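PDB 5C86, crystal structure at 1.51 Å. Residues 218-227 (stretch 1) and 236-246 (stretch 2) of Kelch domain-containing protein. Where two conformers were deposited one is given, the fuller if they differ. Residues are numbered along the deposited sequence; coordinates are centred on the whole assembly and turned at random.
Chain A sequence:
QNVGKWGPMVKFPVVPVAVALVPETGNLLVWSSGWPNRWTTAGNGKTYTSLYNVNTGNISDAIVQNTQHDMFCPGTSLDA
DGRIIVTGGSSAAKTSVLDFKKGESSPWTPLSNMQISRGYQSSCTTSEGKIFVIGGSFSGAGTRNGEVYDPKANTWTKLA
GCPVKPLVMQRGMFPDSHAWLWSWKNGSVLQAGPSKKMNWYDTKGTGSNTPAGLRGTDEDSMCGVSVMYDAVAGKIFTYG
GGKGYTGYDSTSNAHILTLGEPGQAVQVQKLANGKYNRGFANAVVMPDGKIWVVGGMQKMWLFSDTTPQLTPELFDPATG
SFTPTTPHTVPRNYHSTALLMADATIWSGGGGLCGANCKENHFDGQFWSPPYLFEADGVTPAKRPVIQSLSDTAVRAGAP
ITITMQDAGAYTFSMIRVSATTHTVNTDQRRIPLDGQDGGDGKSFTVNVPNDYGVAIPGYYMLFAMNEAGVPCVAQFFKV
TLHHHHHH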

# COMPACT_ATOMS: atom_id res chain seq x y z
N ASP A 218 19.74 6.76 9.82
CA ASP A 218 19.10 5.43 9.97
C ASP A 218 20.00 4.32 9.49
O ASP A 218 20.95 4.50 8.65
CB ASP A 218 17.78 5.41 9.15
CG ASP A 218 16.77 4.37 9.63
OD1 ASP A 218 16.89 3.87 10.77
OD2 ASP A 218 15.80 4.09 8.81
N GLU A 219 19.74 3.16 10.05
CA GLU A 219 20.36 1.91 9.60
C GLU A 219 19.49 1.25 8.50
O GLU A 219 18.35 1.63 8.28
CB GLU A 219 20.58 0.92 10.77
CG GLU A 219 21.51 1.35 11.92
CD GLU A 219 22.86 1.88 11.47
OE1 GLU A 219 23.43 1.43 10.43
OE2 GLU A 219 23.36 2.78 12.16
N ASP A 220 20.01 0.24 7.87
CA ASP A 220 19.22 -0.58 6.97
C ASP A 220 17.98 -1.11 7.75
O ASP A 220 18.04 -1.44 8.95
CB ASP A 220 20.01 -1.78 6.55
CG ASP A 220 21.14 -1.44 5.58
OD1 ASP A 220 21.20 -0.35 4.98
OD2 ASP A 220 21.95 -2.37 5.33
N SER A 221 16.81 -1.13 7.04
CA SER A 221 15.52 -1.25 7.74
C SER A 221 14.59 -2.14 6.92
O SER A 221 13.47 -1.77 6.58
CB SER A 221 14.90 0.15 7.84
OG SER A 221 15.59 0.98 8.74
N MET A 222 14.98 -3.41 6.77
CA MET A 222 14.19 -4.35 6.02
C MET A 222 12.86 -4.56 6.72
O MET A 222 12.84 -4.72 7.93
CB MET A 222 14.91 -5.68 5.93
CG MET A 222 14.15 -6.76 5.15
SD MET A 222 13.70 -6.36 3.45
CE MET A 222 15.28 -6.35 2.64
N CYS A 223 11.78 -4.52 5.93
CA CYS A 223 10.41 -4.68 6.42
C CYS A 223 10.05 -3.67 7.46
O CYS A 223 9.21 -3.92 8.33
CB CYS A 223 10.12 -6.10 6.87
SG CYS A 223 10.33 -7.26 5.45
N GLY A 224 10.72 -2.49 7.35
CA GLY A 224 10.16 -1.21 7.81
C GLY A 224 9.05 -0.85 6.86
O GLY A 224 8.81 -1.55 5.89
N VAL A 225 8.33 0.21 7.17
CA VAL A 225 7.18 0.65 6.38
C VAL A 225 7.38 2.08 5.94
O VAL A 225 8.10 2.88 6.58
CB VAL A 225 5.88 0.49 7.14
CG1 VAL A 225 5.55 -0.97 7.35
CG2 VAL A 225 5.88 1.19 8.46
N SER A 226 6.71 2.46 4.88
CA SER A 226 6.75 3.83 4.36
C SER A 226 5.48 4.17 3.66
O SER A 226 4.81 3.27 3.10
CB SER A 226 7.93 4.07 3.43
OG SER A 226 7.85 3.42 2.17
N VAL A 227 5.09 5.45 3.67
CA VAL A 227 3.89 5.89 3.00
C VAL A 227 3.98 7.35 2.62
O VAL A 227 4.36 8.17 3.43
CB VAL A 227 2.58 5.60 3.74
CG1 VAL A 227 2.60 6.33 5.05
CG2 VAL A 227 1.38 5.98 2.91
N ILE A 236 7.05 11.73 2.57
CA ILE A 236 7.00 10.28 2.86
C ILE A 236 7.37 10.01 4.31
O ILE A 236 8.42 10.49 4.76
CB ILE A 236 7.88 9.51 1.91
CG1 ILE A 236 7.54 9.84 0.46
CG2 ILE A 236 7.82 8.01 2.20
CD1 ILE A 236 8.53 9.29 -0.49
N PHE A 237 6.57 9.24 5.03
CA PHE A 237 6.88 8.85 6.39
C PHE A 237 7.50 7.48 6.32
O PHE A 237 7.05 6.61 5.52
CB PHE A 237 5.57 8.73 7.16
CG PHE A 237 5.65 7.99 8.47
CD1 PHE A 237 6.20 8.59 9.60
CD2 PHE A 237 5.08 6.76 8.59
CE1 PHE A 237 6.24 7.97 10.79
CE2 PHE A 237 5.11 6.11 9.83
CZ PHE A 237 5.63 6.73 10.95
N THR A 238 8.52 7.25 7.13
CA THR A 238 9.19 5.92 7.22
C THR A 238 9.30 5.48 8.60
O THR A 238 9.44 6.32 9.51
CB THR A 238 10.59 5.90 6.60
OG1 THR A 238 11.53 6.64 7.44
CG2 THR A 238 10.57 6.45 5.16
N TYR A 239 9.21 4.15 8.90
CA TYR A 239 9.21 3.68 10.27
C TYR A 239 9.82 2.29 10.36
O TYR A 239 9.40 1.39 9.65
CB TYR A 239 7.78 3.58 10.86
CG TYR A 239 7.76 3.32 12.35
CD1 TYR A 239 7.98 4.38 13.21
CD2 TYR A 239 7.60 2.08 12.88
CE1 TYR A 239 8.02 4.22 14.56
CE2 TYR A 239 7.64 1.88 14.25
CZ TYR A 239 7.81 2.99 15.07
OH TYR A 239 7.82 2.86 16.47
N GLY A 240 10.65 2.09 11.37
CA GLY A 240 11.01 0.75 11.82
C GLY A 240 11.85 -0.07 10.87
O GLY A 240 12.58 0.44 10.03
N GLY A 241 11.66 -1.39 10.98
CA GLY A 241 12.49 -2.31 10.21
C GLY A 241 13.75 -2.79 10.95
O GLY A 241 14.08 -2.35 12.05
N GLY A 242 14.48 -3.65 10.30
CA GLY A 242 15.67 -4.26 10.90
C GLY A 242 16.87 -4.29 9.99
O GLY A 242 16.76 -4.31 8.76
N LYS A 243 18.07 -4.45 10.57
CA LYS A 243 19.31 -4.49 9.77
C LYS A 243 19.47 -5.72 8.91
O LYS A 243 20.28 -5.75 8.02
CB LYS A 243 20.54 -4.35 10.67
CG LYS A 243 20.75 -3.03 11.29
CD LYS A 243 22.06 -3.05 12.14
CE LYS A 243 21.80 -3.58 13.53
NZ LYS A 243 23.12 -3.72 14.22
N GLY A 244 18.62 -6.71 9.12
CA GLY A 244 18.47 -7.84 8.26
C GLY A 244 17.04 -8.31 8.22
O GLY A 244 16.26 -7.93 9.08
N TYR A 245 16.76 -9.18 7.28
CA TYR A 245 15.40 -9.76 7.16
C TYR A 245 14.95 -10.43 8.43
O TYR A 245 13.80 -10.33 8.86
CB TYR A 245 15.33 -10.70 5.95
CG TYR A 245 13.98 -10.85 5.30
CD1 TYR A 245 12.94 -11.59 5.88
CD2 TYR A 245 13.73 -10.25 4.11
CE1 TYR A 245 11.69 -11.64 5.26
CE2 TYR A 245 12.53 -10.32 3.47
CZ TYR A 245 11.49 -11.00 4.04
OH TYR A 245 10.26 -11.09 3.44
N THR A 246 15.89 -11.14 9.08
CA THR A 246 15.65 -11.79 10.35
C THR A 246 16.88 -11.67 11.19
O THR A 246 17.99 -11.32 10.73
CB THR A 246 15.34 -13.30 10.22
OG1 THR A 246 16.47 -13.97 9.66
CG2 THR A 246 14.13 -13.55 9.38
O HOH W 1 13.31 3.04 9.16
O HOH W 2 22.13 -4.53 6.85

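The apolar centre of the contact lies along one face of the antiparallel ladder formed by the two strands, where Val225 and Val227 meet Tyr239 and Phe237. The two stretches bury 747 Å² between them, both sides summed, and Val225, Val227, Phe237 and Tyr239 are all buried. Val225 and Tyr239 form a directly paired couple, and their side chains touch through Val225 CG2 and Tyr239 CB at 3.9 Å. The tyrosine, with chi1 in the t well, then carries its ring away from stretch 1, so that the base of the side chain makes this contact while its OH is hydrogen-bonded elsewhere in the structure. Val227 is paired in the same way with Phe237; its CG1 lies 4.3 Å from Phe237 CD2, at the edge of the ring and near its plane. Beta-branched valines suit these extended positions, filling the space beside the aromatic residues without a long chain. On the other face Ser226 and Thr238 form a non-hydrogen-bonded pair, their CA atoms 4.3 Å apart, as is usual for such a pair, and Ser226 CB lies 4.0 Å from Thr238 CG2.

The backbone beneath these side chains is held by four hydrogen bonds, each 2.9 Å long: Val225 N to Tyr239 O, Tyr239 N to Val225 O, Val227 N to Phe237 O and Phe237 N to Val227 O. Between these two rings of bonds, the non-hydrogen-bonded pair brings Ser226 CA within 3.0 Å of Phe237 O and Thr238 CA within 3.3 Å of Val225 O, both as CA-H...O contacts.

Beyond Val225 the regular ladder gives way to a type II turn from Ser221 to Gly224, closed by Gly224 N donating to Ser221 O at 2.9 Å. Here the chains pack through glycine: Gly224 CA and Gly241 CA are only 3.5 Å apart. A CB on Gly224 would clash with the carbonyl oxygens of Gly240 and Tyr239, and one on Gly241 would strike Ser221 O and Gly224 N. Gly240 has a positive phi, which itself favours glycine. An isolated antiparallel bridge follows, with Met222 N donating to Gly242 O at 2.8 Å and Gly242 N to Met222 O at 3.1 Å.

A second apolar cluster flanks this bridge. The ring of Tyr245 receives Cys223 SG over one face, 4.5 Å from the ring centroid, whereas Met222 SD approaches its centroid obliquely at 4.8 Å. Met222 CG also packs 3.7 Å from Tyr245 CD2, and the flexible thioether chain thereby covers part of the aromatic surface.

Toward the polar edge, water takes over from direct bonds. Water 1 lies 2.7 Å from Asp218 OD2 and 2.8 Å from Gly240 O, linking an acidic side chain to a backbone carbonyl of the other stretch. Water 2 donates to both Asp220 OD2, at 2.6 Å, and Lys243 O, at 2.5 Å. Nearby, Lys243 CA makes a CA-H...O contact of 3.4 Å with Asp220 O. At the partly exposed margin, the aliphatic parts of Glu219 and Lys243 meet, CB to CG, at 4.0 Å.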